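Local atomic coordinates of OTU domain-containing protein wMelOTU (Wolbachia pipientis wMel, PDB entry 6W9O), a protein that probably removes ubiquitin from modified proteins as a cysteine protease of the OTU deubiquitinase family, acting as a bacterial effector. Residues F54-S57 with F58-S61; Y176-S179 with S180-H183. All coordinates share one frame; numbering follows the deposited sequence. Where two conformers were deposited one is given.

Following the chain from the N terminus, contact 1 comes first, entirely within helix 53-66, so it closes no loop beyond single helical turns. Contact 2 follows more than a hundred residues later and closes a tight turn from Asp178 to Thr181 that leads the loop after strand 164-167 into strand 181-188, an inner strand of the mixed sheet. The two lie in series, neither nested nor crossed, with centres about 14 Å apart. They meet where the helix packs on the sheet: Ser61 OG lies 2.9 Å from His183 N, a probable hydrogen bond, and Phe58 CE1 lies 3.9 Å from Val182 CG2. Contact 1 thus supplies the helix and contact 2 the strand of one helix-sheet interface.

Contact 1: F54-S57 with F58-S61; sequences FFDS and FRQS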
ATOM      1  N   PHE A  54       5.909  -0.751  -3.904  1.00 12.86           N
ATOM      2  CA  PHE A  54       4.764  -0.407  -3.065  1.00 12.45           C
ATOM      3  C   PHE A  54       3.515  -1.019  -3.640  1.00 13.90           C
ATOM      4  O   PHE A  54       2.740  -1.680  -2.920  1.00 13.09           O
ATOM      5  CB  PHE A  54       4.570   1.138  -3.003  1.00 12.26           C
ATOM      6  CG  PHE A  54       3.286   1.507  -2.359  1.00 12.88           C
ATOM      7  CD1 PHE A  54       3.128   1.380  -0.962  1.00 13.98           C
ATOM      8  CD2 PHE A  54       2.217   1.854  -3.140  1.00 13.90           C
ATOM      9  CE1 PHE A  54       1.911   1.601  -0.367  1.00 14.96           C
ATOM     10  CE2 PHE A  54       0.972   2.090  -2.567  1.00 14.22           C
ATOM     11  CZ  PHE A  54       0.813   1.944  -1.161  1.00 14.33           C
ATOM     12  N   PHE A  55       3.307  -0.812  -4.934  1.00 12.41           N
ATOM     13  CA  PHE A  55       2.097  -1.309  -5.598  1.00 13.58           C
ATOM     14  C   PHE A  55       2.058  -2.823  -5.589  1.00 15.24           C
ATOM     15  O   PHE A  55       0.973  -3.431  -5.381  1.00 14.80           O
ATOM     16  CB  PHE A  55       2.079  -0.773  -7.035  1.00 13.47           C
ATOM     17  CG  PHE A  55       2.067   0.745  -7.074  1.00 12.47           C
ATOM     18  CD1 PHE A  55       0.913   1.459  -6.845  1.00 13.28           C
ATOM     19  CD2 PHE A  55       3.259   1.423  -7.315  1.00 13.72           C
ATOM     20  CE1 PHE A  55       0.918   2.833  -6.837  1.00 14.98           C
ATOM     21  CE2 PHE A  55       3.259   2.809  -7.316  1.00 14.51           C
ATOM     22  CZ  PHE A  55       2.105   3.507  -7.091  1.00 14.82           C
ATOM     23  N   ASP A  56       3.203  -3.453  -5.819  1.00 13.48           N
ATOM     24  CA  ASP A  56       3.255  -4.924  -5.831  1.00 12.74           C
ATOM     25  C   ASP A  56       3.023  -5.491  -4.432  1.00 15.68           C
ATOM     26  O   ASP A  56       2.386  -6.566  -4.296  1.00 15.46           O
ATOM     27  CB  ASP A  56       4.607  -5.378  -6.366  1.00 16.00           C
ATOM     28  CG  ASP A  56       4.622  -6.860  -6.726  1.00 18.08           C
ATOM     29  OD1 ASP A  56       3.720  -7.253  -7.508  1.00 19.58           O
ATOM     30  OD2 ASP A  56       5.567  -7.603  -6.332  1.00 20.05           O
ATOM     31  N   SER A  57       3.532  -4.844  -3.394  1.00 14.47           N
ATOM     32  CA  SER A  57       3.279  -5.330  -2.026  1.00 12.69           C
ATOM     33  C   SER A  57       1.807  -5.185  -1.673  1.00 12.74           C
ATOM     34  O   SER A  57       1.172  -6.139  -1.155  1.00 13.17           O
ATOM     35  CB  SER A  57       4.114  -4.502  -1.038  1.00 12.50           C
ATOM     36  OG  SER A  57       5.496  -4.713  -1.266  1.00 14.23           O
ATOM     37  N   PHE A  58       1.207  -4.032  -1.997  1.00 13.07           N
ATOM     38  CA  PHE A  58      -0.226  -3.830  -1.765  1.00 13.39           C
ATOM     39  C   PHE A  58      -1.047  -4.856  -2.531  1.00 12.31           C
ATOM     40  O   PHE A  58      -1.975  -5.451  -1.977  1.00 15.32           O
ATOM     41  CB  PHE A  58      -0.598  -2.399  -2.212  1.00 13.29           C
ATOM     42  CG  PHE A  58      -2.004  -1.975  -1.862  1.00 12.50           C
ATOM     43  CD1 PHE A  58      -2.243  -1.143  -0.751  1.00 14.08           C
ATOM     44  CD2 PHE A  58      -3.096  -2.367  -2.658  1.00 14.69           C
ATOM     45  CE1 PHE A  58      -3.558  -0.772  -0.428  1.00 16.26           C
ATOM     46  CE2 PHE A  58      -4.396  -1.942  -2.337  1.00 16.16           C
ATOM     47  CZ  PHE A  58      -4.591  -1.179  -1.177  1.00 16.38           C
ATOM     48  N   ARG A  59      -0.715  -5.083  -3.800  1.00 12.17           N
ATOM     49  CA  ARG A  59      -1.450  -6.071  -4.624  1.00 12.63           C
ATOM     50  C   ARG A  59      -1.433  -7.446  -3.982  1.00 14.92           C
ATOM     51  O   ARG A  59      -2.458  -8.156  -4.018  1.00 13.80           O
ATOM     52  CB  ARG A  59      -0.738  -6.173  -6.005  1.00 16.91           C
ATOM     53  CG  ARG A  59      -1.074  -7.428  -6.825  1.00 18.33           C
ATOM     54  CD  ARG A  59      -0.237  -7.490  -8.066  1.00 17.83           C
ATOM     55  NE  ARG A  59       1.039  -8.147  -7.800  1.00 18.43           N
ATOM     56  CZ  ARG A  59       1.226  -9.467  -7.685  1.00 21.59           C
ATOM     57  NH1 ARG A  59       0.202 -10.327  -7.738  1.00 20.44           N
ATOM     58  NH2 ARG A  59       2.464  -9.933  -7.519  1.00 22.19           N
ATOM     59  N   GLN A  60      -0.256  -7.895  -3.500  1.00 15.02           N
ATOM     60  CA  GLN A  60      -0.183  -9.267  -3.006  1.00 13.67           C
ATOM     61  C   GLN A  60      -1.000  -9.418  -1.746  1.00 12.94           C
ATOM     62  O   GLN A  60      -1.674 -10.452  -1.557  1.00 13.45           O
ATOM     63  CB  GLN A  60       1.266  -9.670  -2.764  1.00 13.21           C
ATOM     64  CG  GLN A  60       2.059  -9.874  -4.087  1.00 13.98           C
ATOM     65  CD  GLN A  60       3.457 -10.303  -3.769  1.00 16.50           C
ATOM     66  OE1 GLN A  60       3.665 -11.323  -3.107  1.00 18.82           O
ATOM     67  NE2 GLN A  60       4.455  -9.507  -4.196  1.00 16.73           N
ATOM     68  N   SER A  61      -0.934  -8.445  -0.838  1.00 12.70           N
ATOM     69  CA  SER A  61      -1.705  -8.586   0.400  1.00 11.50           C
ATOM     70  C   SER A  61      -3.192  -8.453   0.105  1.00 13.10           C
ATOM     71  O   SER A  61      -4.020  -9.220   0.650  1.00 12.99           O
ATOM     72  CB  SER A  61      -1.198  -7.529   1.408  1.00 12.59           C
ATOM     73  OG  SER A  61      -2.056  -7.499   2.559  1.00 12.62           O
TER
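Asp56 and Arg59, one helical turn apart, run side by side and point the same way, and a single carboxylate oxygen takes both nitrogens of a side-on salt bridge. Arg59 NE approaches Asp56 OD1 from its anti side at 2.8 Å; Arg59 NH2 comes to the same oxygen from the syn side at 3.0 Å. Both stand on one face of the carboxylate, whose plane is turned 33° from the guanidinium, while OD1 stays in the guanidinium plane. The bend of Arg59 at chi3 (87°) swings the flat group across the side of the helix, so that NE and NH2 face Asp56. Gln60 CG lies 3.5 Å above the plane of the Arg59 guanidinium, offset toward its rim. The Gln60 amide plane is turned 54° from the carboxylate plane, and the amide gives only a weak bond, Gln60 NE2 to Asp56 OD2 at 3.1 Å. The stronger partner of Gln60 NE2 is Gln46 O, and Asp56 OD2 also accepts from Ile48 N, joining this side of the helix to the preceding segment. Helix 53-66 begins with Cys53, a place consistent with that of the nucleophilic cysteine at the start of the central helix in OTU proteases; backbone bonds such as Phe58 N to Phe54 O (3.0 Å) continue it here. Ser57 OG turns back to Cys53 O. Over the face of the Phe55 ring stands Phe54 CD2, 3.9 Å above its plane. Phe54 CZ meets Phe58 CD1 more loosely, at 4.4 Å. These rings face the protein interior: Phe54, Phe55 and Phe58 reach helix 126-137, Phe58 at Leu133, and Phe55 also helix 72-84.

Contact 2: Y176-S179 with S180-H183; sequences YDDS and STVH
With chi1 at 175°, the Asp178 side chain extends away from its own backbone N and brings its carboxylate over the turn that it opens, within reach of Ser180 and Thr181. Thr181 chi1 (-67°) sets OG1 opposite its carbonyl carbon, where the hydroxyl donates to Asp178 OD1 at 2.8 Å, the two side chains crossing at about a right angle. The other oxygen, Asp178 OD2, takes the backbone N of Ser180 at 3.0 Å, which makes an Asx turn. Both donors come from above the carboxylate plane, Ser180 N much the more steeply. Beneath this lies a type I beta turn from Asp178 to Thr181, closed by Thr181 N to Asp178 O at 3.1 Å. It delivers the chain into strand 181-188, which pairs with strands 140-146 and 191-197. A water donates to Asp178 O at 2.8 Å and also bonds His183 NE2 at 2.8 Å, in the plane of the imidazole at its edge, bridging the turn to the strand. The His183 ring and the Tyr176 ring are nearly parallel, 11° apart, but slid so far that they barely overlap; Tyr176 CD1 to His183 CE1 is 3.8 Å. On its other nitrogen, ND1, His183 is hydrogen-bonded to His142, and Phe42 meets the rings of both Tyr176 and His183. A second water joins Asp178 OD2 to the hydroxyls of Ser179 and Ser180. Lys140 NZ adds a salt bridge to Asp178 OD1, so this carboxylate, with backbone, hydroxyl, water and ammonium donors, probably stays ionised and links the turn to the start of strand 140-146.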
ATOM      1  N   TYR A 176      -4.928  -8.310  13.087  1.00 16.05           N
ATOM      2  CA  TYR A 176      -4.380  -9.280  12.151  1.00 16.14           C
ATOM      3  C   TYR A 176      -5.389 -10.351  11.748  1.00 14.84           C
ATOM      4  O   TYR A 176      -5.026 -11.267  10.989  1.00 18.11           O
ATOM      5  CB  TYR A 176      -3.145  -9.927  12.786  1.00 16.69           C
ATOM      6  CG  TYR A 176      -1.928  -8.999  12.865  1.00 16.23           C
ATOM      7  CD1 TYR A 176      -1.147  -8.794  11.743  1.00 16.11           C
ATOM      8  CD2 TYR A 176      -1.572  -8.390  14.044  1.00 17.51           C
ATOM      9  CE1 TYR A 176      -0.017  -7.989  11.769  1.00 16.85           C
ATOM     10  CE2 TYR A 176      -0.425  -7.556  14.097  1.00 18.28           C
ATOM     11  CZ  TYR A 176       0.317  -7.410  12.945  1.00 17.30           C
ATOM     12  OH  TYR A 176       1.469  -6.583  12.974  1.00 22.16           O
ATOM     13  N   ASP A 177      -6.634 -10.255  12.225  1.00 15.34           N
ATOM     14  CA  ASP A 177      -7.703 -11.161  11.809  1.00 15.88           C
ATOM     15  C   ASP A 177      -8.746 -10.459  10.962  1.00 21.00           C
ATOM     16  O   ASP A 177      -9.809 -11.019  10.720  1.00 27.50           O
ATOM     17  CB  ASP A 177      -8.371 -11.775  13.037  1.00 16.46           C
ATOM     18  CG  ASP A 177      -7.398 -12.613  13.843  1.00 25.87           C
ATOM     19  OD1 ASP A 177      -6.821 -13.574  13.272  1.00 25.74           O
ATOM     20  OD2 ASP A 177      -7.132 -12.293  15.011  1.00 26.43           O
ATOM     21  N   ASP A 178      -8.490  -9.254  10.518  1.00 15.89           N
ATOM     22  CA  ASP A 178      -9.439  -8.469   9.739  1.00 14.28           C
ATOM     23  C   ASP A 178      -9.121  -8.605   8.257  1.00 15.09           C
ATOM     24  O   ASP A 178      -8.077  -8.120   7.785  1.00 14.47           O
ATOM     25  CB  ASP A 178      -9.270  -7.001  10.138  1.00 15.58           C
ATOM     26  CG  ASP A 178     -10.138  -6.062   9.304  1.00 21.75           C
ATOM     27  OD1 ASP A 178      -9.825  -4.852   9.250  1.00 21.81           O
ATOM     28  OD2 ASP A 178     -11.169  -6.513   8.730  1.00 21.48           O
ATOM     29  N   SER A 179     -10.053  -9.197   7.496  1.00 16.74           N
ATOM     30  CA  SER A 179      -9.797  -9.364   6.076  1.00 15.59           C
ATOM     31  C   SER A 179      -9.790  -8.047   5.313  1.00 17.44           C
ATOM     32  O   SER A 179      -9.369  -8.030   4.150  1.00 19.77           O
ATOM     33  CB  SER A 179     -10.879 -10.305   5.477  1.00 18.83           C
ATOM     34  OG  SER A 179     -12.156  -9.721   5.531  1.00 26.00           O
ATOM     35  N   SER A 180     -10.250  -6.950   5.917  1.00 14.54           N
ATOM     36  CA  SER A 180     -10.220  -5.667   5.235  0.68 15.90           C
ATOM     37  C   SER A 180      -8.996  -4.838   5.593  1.00 17.39           C
ATOM     38  O   SER A 180      -8.949  -3.667   5.229  1.00 17.54           O
ATOM     39  CB  SER A 180     -11.468  -4.872   5.551  0.68 18.88           C
ATOM     40  OG  SER A 180     -12.615  -5.534   5.018  0.68 19.56           O
ATOM     41  N   THR A 181      -8.015  -5.411   6.289  1.00 14.26           N
ATOM     42  CA  THR A 181      -6.726  -4.720   6.469  1.00 12.31           C
ATOM     43  C   THR A 181      -5.714  -5.437   5.586  1.00 14.90           C
ATOM     44  O   THR A 181      -5.591  -6.668   5.661  1.00 15.82           O
ATOM     45  CB  THR A 181      -6.276  -4.825   7.927  1.00 13.26           C
ATOM     46  OG1 THR A 181      -7.176  -4.086   8.767  1.00 16.78           O
ATOM     47  CG2 THR A 181      -4.876  -4.208   8.136  1.00 14.29           C
ATOM     48  N   VAL A 182      -4.948  -4.672   4.779  1.00 12.74           N
ATOM     49  CA  VAL A 182      -3.828  -5.221   4.040  1.00 11.82           C
ATOM     50  C   VAL A 182      -2.548  -4.791   4.760  1.00 14.10           C
ATOM     51  O   VAL A 182      -2.536  -3.830   5.551  1.00 14.46           O
ATOM     52  CB  VAL A 182      -3.835  -4.783   2.567  1.00 15.20           C
ATOM     53  CG1 VAL A 182      -5.089  -5.388   1.856  1.00 15.11           C
ATOM     54  CG2 VAL A 182      -3.901  -3.311   2.462  1.00 15.57           C
ATOM     55  N   HIS A 183      -1.456  -5.540   4.549  1.00 11.59           N
ATOM     56  CA  HIS A 183      -0.251  -5.388   5.381  1.00 10.60           C
ATOM     57  C   HIS A 183       1.001  -5.353   4.530  1.00 11.76           C
ATOM     58  O   HIS A 183       1.209  -6.236   3.701  1.00 12.98           O
ATOM     59  CB  HIS A 183      -0.091  -6.601   6.346  1.00 11.89           C
ATOM     60  CG  HIS A 183      -1.289  -6.831   7.212  1.00 10.45           C
ATOM     61  ND1 HIS A 183      -1.415  -6.276   8.470  1.00 12.86           N
ATOM     62  CD2 HIS A 183      -2.382  -7.615   7.016  1.00 12.85           C
ATOM     63  CE1 HIS A 183      -2.576  -6.678   8.995  1.00 13.84           C
ATOM     64  NE2 HIS A 183      -3.167  -7.501   8.137  1.00 13.93           N
TER
HETATM   65  O   HOH W   1      -5.632  -8.442   9.112  1.00 14.61           O
HETATM   66  O   HOH W   2     -13.645  -7.607   6.902  1.00 41.86           O